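PDB 2YHG: cellulose-binding protein from Saccharophagus degradans, which is thought to act on N- or O-glycosyl bonds and to bind polysaccharide, the part crystallised here holding a nucleoside hydrolase-like domain and a C-terminal beta domain. Local coordinates for residues A[112-117]-A[154-159]; A[180-185]-A[200-205]; A[191-196]-A[294-299]. One frame throughout, in Å; residues are numbered along the deposited sequence.

In the fold
Going along the chain from the N terminus, contact 1 comes first: the loop after strand 110-112 is brought back against the start of helix 155-167, closing a loop of 36 residues that holds helix 129-139 and strand 146-150. Contact 2 closes the next and shorter one, pairing strands 180-185 and 203-207, the last two parallel strands of the sheet. Contact 3 crosses contact 2, because helix 190-198, which links those two strands, reaches forward to strand 295-298. Contacts 2 and 3 lie about 7 Å apart between centres and meet where the Tyr-204 ring of contact 2 touches Met-296 of contact 3. Side chains of Cys-154 and Ile-157 join contact 1 to the other two.

Contact 1: A[112-117]-A[154-159]; sequences MGQRGY and CNTIAQ. With EDO (1,2-ethanediol), chain J.
Gly-116 O is gripped by two donors: Asn-155 ND2 donates to it over 3.0 Å, and Thr-66 OG1 hydrogen-bonds to it from outside the pair. The Asn-155 bond is bent, 149° at the hydrogen, and its donor stands 33° off the carbonyl plane of Gly-116, although the oxygen lies close to the plane of the Asn-155 amide. ND2 also bonds to Gly-118 O, so the amide is fixed in rotation by two carbonyls of the same loop. Its chi1 of 75° sets CG between the backbone N and the carbonyl carbon, turning the amide toward the loop.

A second bond ties the helix start to the loop: Gln-114 N points almost straight at Thr-156 OG1, 3.1 Å away. Gly-113 CA packs beside that hydroxyl, at 3.6 Å. Between the two bonds lies the bent side chain of Gln-114. Its CB comes within 3.3 Å of Asn-155 OD1, the two amides being nearly perpendicular. Its amide lies almost parallel to that of Gln-159, and Gln-114 OE1 touches Gln-159 CB at 3.7 Å; the polar ends are held elsewhere, Gln-114 OE1 by Ser-128, Gln-114 NE2 by the carbonyls of Asp-121 and Lys-126, and Gln-159 OE1 by Gly-123 N. Beside Gln-114, Arg-115 N and NE donate to the two hydroxyls of an ethanediol, probably from the crystallisation liquor, which also bonds to Asp-121.

The contact fastens the loop following strand 110-112 to the first turn of helix 155-167, with Ser-131 of helix 129-139 against Gln-114 and Thr-156, and Ala-191 of helix 190-198 against Asn-155.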
loop_
_atom_site.group_PDB
_atom_site.type_symbol
_atom_site.label_atom_id
_atom_site.label_comp_id
_atom_site.label_asym_id
_atom_site.label_seq_id
_atom_site.Cartn_x
_atom_site.Cartn_y
_atom_site.Cartn_z
ATOM N N MET A 112 -19.573 8.967 1.379
ATOM C CA MET A 112 -19.869 8.693 -0.001
ATOM C C MET A 112 -18.997 9.499 -0.937
ATOM O O MET A 112 -18.836 10.703 -0.760
ATOM C CB MET A 112 -21.317 9.015 -0.294
ATOM C CG MET A 112 -22.321 8.129 0.415
ATOM S SD MET A 112 -22.265 6.388 -0.020
ATOM C CE MET A 112 -22.739 6.427 -1.733
ATOM N N GLY A 113 -18.535 8.861 -1.993
ATOM C CA GLY A 113 -17.916 9.492 -3.142
ATOM C C GLY A 113 -18.899 9.641 -4.276
ATOM O O GLY A 113 -20.101 9.812 -4.069
ATOM N N GLN A 114 -18.402 9.558 -5.508
ATOM C CA GLN A 114 -19.315 9.711 -6.655
ATOM C C GLN A 114 -20.295 8.538 -6.652
ATOM O O GLN A 114 -19.900 7.371 -6.450
ATOM C CB GLN A 114 -18.578 9.736 -7.982
ATOM C CG GLN A 114 -17.429 10.740 -8.070
ATOM C CD GLN A 114 -17.792 12.108 -7.528
ATOM O OE1 GLN A 114 -17.380 12.483 -6.435
ATOM N NE2 GLN A 114 -18.569 12.858 -8.271
ATOM N N ARG A 115 -21.567 8.840 -6.947
ATOM C CA ARG A 115 -22.636 7.840 -6.933
ATOM C C ARG A 115 -22.909 7.252 -8.301
ATOM O O ARG A 115 -23.668 6.291 -8.396
ATOM C CB ARG A 115 -23.901 8.415 -6.338
ATOM C CG ARG A 115 -23.751 8.790 -4.894
ATOM C CD ARG A 115 -25.039 9.369 -4.322
ATOM N NE ARG A 115 -25.398 10.633 -4.955
ATOM C CZ ARG A 115 -26.629 11.123 -5.000
ATOM N NH1 ARG A 115 -27.618 10.428 -4.492
ATOM N NH2 ARG A 115 -26.839 12.355 -5.443
ATOM N N GLY A 116 -22.334 7.838 -9.345
ATOM C CA GLY A 116 -22.456 7.359 -10.709
ATOM C C GLY A 116 -21.113 7.046 -11.304
ATOM O O GLY A 116 -20.066 7.210 -10.663
ATOM N N TYR A 117 -21.126 6.596 -12.562
ATOM C CA TYR A 117 -19.966 5.980 -13.180
ATOM C C TYR A 117 -19.057 6.943 -13.949
ATOM O O TYR A 117 -19.503 7.722 -14.788
ATOM C CB TYR A 117 -20.436 4.880 -14.142
ATOM C CG TYR A 117 -19.304 4.328 -14.971
ATOM C CD1 TYR A 117 -18.322 3.534 -14.393
ATOM C CD2 TYR A 117 -19.162 4.649 -16.304
ATOM C CE1 TYR A 117 -17.211 3.099 -15.124
ATOM C CE2 TYR A 117 -18.074 4.220 -17.056
ATOM C CZ TYR A 117 -17.079 3.483 -16.439
ATOM O OH TYR A 117 -15.930 3.097 -17.112
ATOM N N CYS A 154 -11.794 5.507 -10.419
ATOM C CA CYS A 154 -11.070 6.630 -9.828
ATOM C C CYS A 154 -11.862 7.929 -9.861
ATOM O O CYS A 154 -11.288 8.994 -9.540
ATOM C CB CYS A 154 -9.720 6.857 -10.494
ATOM S SG CYS A 154 -8.533 5.491 -10.454
ATOM N N ASN A 155 -13.158 7.919 -10.205
ATOM C CA ASN A 155 -13.819 9.169 -10.449
ATOM C C ASN A 155 -14.000 10.083 -9.249
ATOM O O ASN A 155 -14.239 11.280 -9.457
ATOM C CB ASN A 155 -15.103 9.025 -11.249
ATOM C CG ASN A 155 -16.279 8.464 -10.470
ATOM O OD1 ASN A 155 -16.155 7.936 -9.365
ATOM N ND2 ASN A 155 -17.456 8.606 -11.047
ATOM N N THR A 156 -13.915 9.602 -8.017
ATOM C CA THR A 156 -13.972 10.517 -6.870
ATOM C C THR A 156 -12.705 11.341 -6.791
ATOM O O THR A 156 -12.720 12.527 -6.429
ATOM C CB THR A 156 -14.247 9.767 -5.563
ATOM O OG1 THR A 156 -15.417 8.938 -5.691
ATOM C CG2 THR A 156 -14.476 10.724 -4.430
ATOM N N ILE A 157 -11.578 10.740 -7.148
ATOM C CA ILE A 157 -10.308 11.446 -7.265
ATOM C C ILE A 157 -10.409 12.441 -8.437
ATOM O O ILE A 157 -9.975 13.607 -8.319
ATOM C CB ILE A 157 -9.137 10.485 -7.463
ATOM C CG1 ILE A 157 -9.104 9.390 -6.396
ATOM C CG2 ILE A 157 -7.825 11.280 -7.455
ATOM C CD1 ILE A 157 -8.129 8.254 -6.673
ATOM N N ALA A 158 -10.959 11.995 -9.564
ATOM C CA ALA A 158 -11.099 12.886 -10.726
ATOM C C ALA A 158 -12.002 14.087 -10.383
ATOM O O ALA A 158 -11.688 15.192 -10.816
ATOM C CB ALA A 158 -11.618 12.133 -11.921
ATOM N N GLN A 159 -13.068 13.886 -9.625
ATOM C CA GLN A 159 -13.930 15.022 -9.279
ATOM C C GLN A 159 -13.136 16.033 -8.424
ATOM O O GLN A 159 -13.261 17.246 -8.613
ATOM C CB GLN A 159 -15.173 14.572 -8.533
ATOM C CG GLN A 159 -16.056 15.714 -8.066
ATOM C CD GLN A 159 -16.690 16.484 -9.209
ATOM O OE1 GLN A 159 -16.754 16.004 -10.330
ATOM N NE2 GLN A 159 -17.167 17.721 -8.939
HETATM C C1 EDO J . -22.129 12.802 -7.091
HETATM O O1 EDO J . -22.617 11.517 -7.430
HETATM C C2 EDO J . -22.094 12.962 -5.598
HETATM O O2 EDO J . -23.409 12.772 -5.078
#

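Contact 2: A[180-185]-A[200-205]; sequences LRVYDI and PNLIYI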
loop_
_atom_site.group_PDB
_atom_site.type_symbol
_atom_site.label_atom_id
_atom_site.label_comp_id
_atom_site.label_asym_id
_atom_site.label_seq_id
_atom_site.Cartn_x
_atom_site.Cartn_y
_atom_site.Cartn_z
ATOM N N LEU A 180 -0.235 14.626 -4.436
ATOM C CA LEU A 180 -1.131 13.478 -4.608
ATOM C C LEU A 180 -0.363 12.334 -5.270
ATOM O O LEU A 180 0.571 12.565 -6.035
ATOM C CB LEU A 180 -2.305 13.920 -5.472
ATOM C CG LEU A 180 -3.459 12.935 -5.688
ATOM C CD1 LEU A 180 -4.113 12.507 -4.395
ATOM C CD2 LEU A 180 -4.448 13.564 -6.647
ATOM N N ARG A 181 -0.818 11.102 -5.020
ATOM C CA ARG A 181 -0.411 9.927 -5.780
ATOM C C ARG A 181 -1.642 9.056 -5.927
ATOM O O ARG A 181 -2.486 9.045 -5.022
ATOM C CB ARG A 181 0.685 9.107 -5.138
ATOM C CG ARG A 181 2.065 9.766 -5.118
ATOM C CD ARG A 181 2.276 10.410 -3.774
ATOM N NE ARG A 181 3.661 10.964 -3.681
ATOM C CZ ARG A 181 4.016 12.181 -4.086
ATOM N NH1 ARG A 181 3.152 13.009 -4.625
ATOM N NH2 ARG A 181 5.216 12.617 -3.766
ATOM N N VAL A 182 -1.753 8.355 -7.047
ATOM C CA VAL A 182 -2.879 7.463 -7.269
ATOM C C VAL A 182 -2.385 6.039 -7.456
ATOM O O VAL A 182 -1.474 5.778 -8.248
ATOM C CB VAL A 182 -3.707 7.907 -8.503
ATOM C CG1 VAL A 182 -4.823 6.901 -8.818
ATOM C CG2 VAL A 182 -4.302 9.305 -8.267
ATOM N N TYR A 183 -3.054 5.112 -6.752
ATOM C CA TYR A 183 -2.862 3.669 -6.971
ATOM C C TYR A 183 -4.217 3.123 -7.415
ATOM O O TYR A 183 -5.150 3.037 -6.629
ATOM C CB TYR A 183 -2.355 2.973 -5.692
ATOM C CG TYR A 183 -1.803 1.590 -5.922
ATOM C CD1 TYR A 183 -2.597 0.561 -6.412
ATOM C CD2 TYR A 183 -0.495 1.279 -5.613
ATOM C CE1 TYR A 183 -2.096 -0.716 -6.549
ATOM C CE2 TYR A 183 0.025 -0.020 -5.764
ATOM C CZ TYR A 183 -0.799 -1.012 -6.238
ATOM O OH TYR A 183 -0.389 -2.323 -6.393
ATOM N N ASP A 184 -4.290 2.806 -8.708
ATOM C CA ASP A 184 -5.498 2.323 -9.386
ATOM C C ASP A 184 -5.361 0.818 -9.571
ATOM O O ASP A 184 -4.426 0.357 -10.215
ATOM C CB ASP A 184 -5.578 3.053 -10.728
ATOM C CG ASP A 184 -6.508 2.460 -11.759
ATOM O OD1 ASP A 184 -7.298 1.559 -11.420
ATOM O OD2 ASP A 184 -6.435 2.948 -12.933
ATOM N N ILE A 185 -6.290 0.042 -9.017
ATOM C CA ILE A 185 -6.324 -1.395 -9.264
ATOM C C ILE A 185 -7.041 -1.665 -10.590
ATOM O O ILE A 185 -8.250 -1.466 -10.703
ATOM C CB ILE A 185 -7.025 -2.150 -8.124
ATOM C CG1 ILE A 185 -6.237 -1.995 -6.808
ATOM C CG2 ILE A 185 -7.208 -3.627 -8.530
ATOM C CD1 ILE A 185 -5.032 -2.919 -6.694
ATOM N N PRO A 200 -0.049 14.629 -16.485
ATOM C CA PRO A 200 1.069 13.704 -16.617
ATOM C C PRO A 200 2.089 13.808 -15.482
ATOM O O PRO A 200 2.891 12.901 -15.320
ATOM C CB PRO A 200 1.699 14.088 -17.961
ATOM C CG PRO A 200 1.232 15.471 -18.215
ATOM C CD PRO A 200 -0.126 15.541 -17.640
ATOM N N ASN A 201 2.081 14.885 -14.707
ATOM C CA ASN A 201 2.972 14.952 -13.555
ATOM C C ASN A 201 2.436 14.279 -12.314
ATOM O O ASN A 201 3.135 14.202 -11.308
ATOM C CB ASN A 201 3.346 16.396 -13.200
ATOM C CG ASN A 201 4.098 17.111 -14.308
ATOM O OD1 ASN A 201 4.952 16.391 -15.031
ATOM N ND2 ASN A 201 3.913 18.319 -14.490
ATOM N N LEU A 202 1.215 13.783 -12.346
ATOM C CA LEU A 202 0.660 13.014 -11.251
ATOM C C LEU A 202 1.261 11.621 -11.237
ATOM O O LEU A 202 1.170 10.912 -12.237
ATOM C CB LEU A 202 -0.852 12.929 -11.425
ATOM C CG LEU A 202 -1.637 12.098 -10.434
ATOM C CD1 LEU A 202 -1.467 12.588 -9.003
ATOM C CD2 LEU A 202 -3.085 12.063 -10.848
ATOM N N ILE A 203 1.850 11.185 -10.124
ATOM C CA ILE A 203 2.310 9.812 -9.995
ATOM C C ILE A 203 1.086 8.911 -9.986
ATOM O O ILE A 203 0.223 9.038 -9.135
ATOM C CB ILE A 203 3.144 9.623 -8.704
ATOM C CG1 ILE A 203 4.432 10.446 -8.798
ATOM C CG2 ILE A 203 3.439 8.150 -8.477
ATOM C CD1 ILE A 203 5.195 10.528 -7.484
ATOM N N TYR A 204 1.014 8.013 -10.957
ATOM C CA TYR A 204 -0.195 7.223 -11.231
ATOM C C TYR A 204 0.233 5.795 -11.566
ATOM O O TYR A 204 0.948 5.579 -12.540
ATOM C CB TYR A 204 -0.987 7.838 -12.396
ATOM C CG TYR A 204 -2.330 7.233 -12.614
ATOM C CD1 TYR A 204 -2.473 5.931 -13.065
ATOM C CD2 TYR A 204 -3.476 7.958 -12.375
ATOM C CE1 TYR A 204 -3.726 5.367 -13.221
ATOM C CE2 TYR A 204 -4.725 7.398 -12.520
ATOM C CZ TYR A 204 -4.857 6.107 -12.945
ATOM O OH TYR A 204 -6.120 5.589 -13.098
ATOM N N ILE A 205 -0.202 4.862 -10.737
ATOM C CA ILE A 205 -0.011 3.436 -10.942
ATOM C C ILE A 205 -1.323 2.800 -11.342
ATOM O O ILE A 205 -2.338 3.016 -10.673
ATOM C CB ILE A 205 0.458 2.765 -9.607
ATOM C CG1 ILE A 205 1.837 3.262 -9.194
ATOM C CG2 ILE A 205 0.394 1.244 -9.724
ATOM C CD1 ILE A 205 2.198 2.922 -7.775
HETATM O O HOH W 1 2.195 13.285 -8.084
#
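Val-182 lies between Ile-203 and Ile-205 in the backbone hydrogen bonding and uses both its polar atoms: its N donates to Ile-203 O, and its O receives Ile-205 N at 2.9 Å in a nearly straight bond. Ile-205 O then accepts from Asp-184 N over 2.8 Å. The segments 180-185 and 203-205 run parallel, their axes 4.8 Å apart at the closest and only 10° between their directions. Next to Leu-180 and Ile-203 a water joins the backbones, accepting from Ile-203 N and lying 2.7 Å from Leu-180 O.

The polar side-chain bond runs from Tyr-204 OH to Asp-184 OD2, 2.7 Å long. The hydroxyl comes in from above the carboxylate plane, which stands perpendicular to the ring. OD2 has a salt bridge to Arg-206 as well, and OD1 accepts from Gly-187 N; this buried carboxylate is therefore held at both oxygens.

Apolar and CH-pi contacts cover both faces of the pair. On one, Val-182 CG1 lies over the ring of Tyr-204, 4.2 Å from its centroid, while Val-182 CG2 meets Leu-202 CD2. On the other, Ile-205 CG2 sits almost directly above the centre of the Tyr-183 ring, 4.1 Å from the centroid; with chi1 -66°, this methyl stands anti to the backbone N, while CG1, beside that N, carries Ile-205 CD1 to Tyr-183 CD2. Arg-181 and Ile-203 run side by side, with Ile-203 CD1 over the guanidinium of Arg-181, whose NE bonds to Ser-260.

With helix 190-198 between them, these strands make a beta-alpha-beta crossover in the nucleoside hydrolase-like domain, where 203-207 is the last of the six parallel strands and strand 295-298 is bonded alongside it.

Contact 3: A[191-196]-A[294-299]; sequences AGTWLA and YYMYTE
Thr-193 CG2 sits squarely on the ring of Tyr-294, 3.5 Å from the centroid and 11° off the normal, and this CH-pi contact and the Met-296 packing beside it form the close-packed part of the interface. The methyl stands anti to the backbone N of Thr-193, while OG1 turns beside that N and is bonded to Asp-288 and Arg-206. Tyr-294 adopts chi1 64°, which lays its ring against the helix; its hydroxyl is held by Val-278 O and Arg-279.

Met-296 fills the adjoining part of the packing. Beyond CG its chain is extended, and the terminal CE reaches the helix between Ala-196 CB, at 3.6 Å, and Thr-193 CA, at 3.7 Å. Ala-196 CB also touches Tyr-295 O.

Toward the exposed Tyr-295, whose CB points away from the helix, the fit is looser. No direct hydrogen bond crosses between the segments; instead a water bridges them, donating to Ala-196 O at 2.8 Å and accepting from Tyr-295 N at 2.9 Å.

The helix segment 191-196 crosses strand 295-298 at 109°, the axes approaching to 8.9 Å. That strand pairs with 273-276 in a two-stranded antiparallel sheet and lies next to strand 203-207, where Tyr-297 bonds through its backbone to Tyr-204 and Arg-206. The helix turns Ala-191 and Leu-195 to helix 155-167.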
loop_
_atom_site.group_PDB
_atom_site.type_symbol
_atom_site.label_atom_id
_atom_site.label_comp_id
_atom_site.label_asym_id
_atom_site.label_seq_id
_atom_site.Cartn_x
_atom_site.Cartn_y
_atom_site.Cartn_z
ATOM N N ALA A 191 -12.252 7.594 -15.671
ATOM C CA ALA A 191 -11.796 8.772 -14.951
ATOM C C ALA A 191 -10.345 8.649 -14.529
ATOM O O ALA A 191 -9.623 9.639 -14.502
ATOM C CB ALA A 191 -12.692 9.055 -13.758
ATOM N N GLY A 192 -9.894 7.447 -14.193
ATOM C CA GLY A 192 -8.470 7.259 -13.946
ATOM C C GLY A 192 -7.666 7.573 -15.178
ATOM O O GLY A 192 -6.617 8.211 -15.116
ATOM N N THR A 193 -8.132 7.120 -16.327
ATOM C CA THR A 193 -7.443 7.393 -17.592
ATOM C C THR A 193 -7.431 8.895 -17.884
ATOM O O THR A 193 -6.398 9.436 -18.301
ATOM C CB THR A 193 -8.070 6.596 -18.735
ATOM O OG1 THR A 193 -8.363 5.277 -18.240
ATOM C CG2 THR A 193 -7.127 6.553 -19.890
ATOM N N TRP A 194 -8.555 9.564 -17.639
ATOM C CA TRP A 194 -8.626 11.009 -17.792
ATOM C C TRP A 194 -7.562 11.700 -16.927
ATOM O O TRP A 194 -6.873 12.624 -17.377
ATOM C CB TRP A 194 -10.017 11.501 -17.433
ATOM C CG TRP A 194 -10.190 12.979 -17.534
ATOM C CD1 TRP A 194 -10.549 13.705 -18.646
ATOM C CD2 TRP A 194 -10.085 13.910 -16.469
ATOM N NE1 TRP A 194 -10.622 15.039 -18.346
ATOM C CE2 TRP A 194 -10.349 15.198 -17.012
ATOM C CE3 TRP A 194 -9.892 13.790 -15.096
ATOM C CZ2 TRP A 194 -10.350 16.348 -16.229
ATOM C CZ3 TRP A 194 -9.941 14.935 -14.310
ATOM C CH2 TRP A 194 -10.153 16.202 -14.883
ATOM N N LEU A 195 -7.389 11.213 -15.688
ATOM C CA LEU A 195 -6.357 11.770 -14.826
ATOM C C LEU A 195 -4.965 11.588 -15.387
ATOM O O LEU A 195 -4.157 12.533 -15.423
ATOM C CB LEU A 195 -6.412 11.140 -13.426
ATOM C CG LEU A 195 -7.540 11.618 -12.504
ATOM C CD1 LEU A 195 -7.698 10.686 -11.321
ATOM C CD2 LEU A 195 -7.276 13.042 -12.039
ATOM N N ALA A 196 -4.628 10.371 -15.802
ATOM C CA ALA A 196 -3.272 10.087 -16.290
ATOM C C ALA A 196 -2.965 10.892 -17.547
ATOM O O ALA A 196 -1.842 11.353 -17.718
ATOM C CB ALA A 196 -3.121 8.598 -16.542
ATOM N N TYR A 294 -1.499 7.969 -23.492
ATOM C CA TYR A 294 -1.346 8.239 -22.078
ATOM C C TYR A 294 -0.416 7.216 -21.476
ATOM O O TYR A 294 -0.304 6.101 -21.977
ATOM C CB TYR A 294 -2.697 8.260 -21.331
ATOM C CG TYR A 294 -3.410 6.945 -21.331
ATOM C CD1 TYR A 294 -4.279 6.600 -22.355
ATOM C CD2 TYR A 294 -3.173 6.006 -20.339
ATOM C CE1 TYR A 294 -4.895 5.377 -22.385
ATOM C CE2 TYR A 294 -3.762 4.733 -20.386
ATOM C CZ TYR A 294 -4.592 4.430 -21.436
ATOM O OH TYR A 294 -5.156 3.174 -21.570
ATOM N N TYR A 295 0.204 7.590 -20.362
ATOM C CA TYR A 295 1.161 6.732 -19.685
ATOM C C TYR A 295 0.726 6.490 -18.250
ATOM O O TYR A 295 0.167 7.391 -17.606
ATOM C CB TYR A 295 2.558 7.367 -19.696
ATOM C CG TYR A 295 3.191 7.324 -21.058
ATOM C CD1 TYR A 295 2.933 8.288 -22.005
ATOM C CD2 TYR A 295 4.013 6.260 -21.414
ATOM C CE1 TYR A 295 3.466 8.201 -23.291
ATOM C CE2 TYR A 295 4.556 6.163 -22.674
ATOM C CZ TYR A 295 4.267 7.126 -23.616
ATOM O OH TYR A 295 4.820 7.015 -24.879
ATOM N N MET A 296 1.029 5.306 -17.736
ATOM C CA MET A 296 0.771 4.916 -16.368
ATOM C C MET A 296 1.882 4.005 -15.931
ATOM O O MET A 296 2.336 3.163 -16.703
ATOM C CB MET A 296 -0.575 4.147 -16.226
ATOM C CG MET A 296 -1.781 4.998 -16.580
ATOM S SD MET A 296 -3.261 3.970 -16.666
ATOM C CE MET A 296 -4.499 5.259 -16.834
ATOM N N TYR A 297 2.320 4.109 -14.673
ATOM C CA TYR A 297 3.186 3.102 -14.108
ATOM C C TYR A 297 2.420 1.802 -14.003
ATOM O O TYR A 297 1.257 1.785 -13.604
ATOM C CB TYR A 297 3.692 3.519 -12.741
ATOM C CG TYR A 297 4.738 4.595 -12.789
ATOM C CD1 TYR A 297 6.028 4.343 -13.202
ATOM C CD2 TYR A 297 4.434 5.900 -12.437
ATOM C CE1 TYR A 297 6.996 5.352 -13.221
ATOM C CE2 TYR A 297 5.384 6.915 -12.486
ATOM C CZ TYR A 297 6.652 6.637 -12.874
ATOM O OH TYR A 297 7.599 7.642 -12.933
ATOM N N THR A 298 3.074 0.681 -14.324
ATOM C CA THR A 298 2.466 -0.602 -14.184
ATOM C C THR A 298 3.607 -1.619 -14.053
ATOM O O THR A 298 4.767 -1.294 -14.262
ATOM C CB THR A 298 1.499 -0.906 -15.348
ATOM O OG1 THR A 298 0.665 -2.033 -15.027
ATOM C CG2 THR A 298 2.254 -1.145 -16.654
ATOM N N GLU A 299 3.289 -2.837 -13.683
ATOM C CA GLU A 299 4.313 -3.854 -13.506
ATOM C C GLU A 299 4.942 -4.225 -14.827
ATOM O O GLU A 299 4.316 -4.163 -15.899
ATOM C CB GLU A 299 3.698 -5.125 -12.871
ATOM C CG GLU A 299 2.973 -4.901 -11.557
ATOM C CD GLU A 299 1.469 -4.677 -11.711
ATOM O OE1 GLU A 299 0.994 -4.192 -12.772
ATOM O OE2 GLU A 299 0.723 -5.004 -10.760
HETATM O O HOH W 2 -0.090 10.392 -19.673
#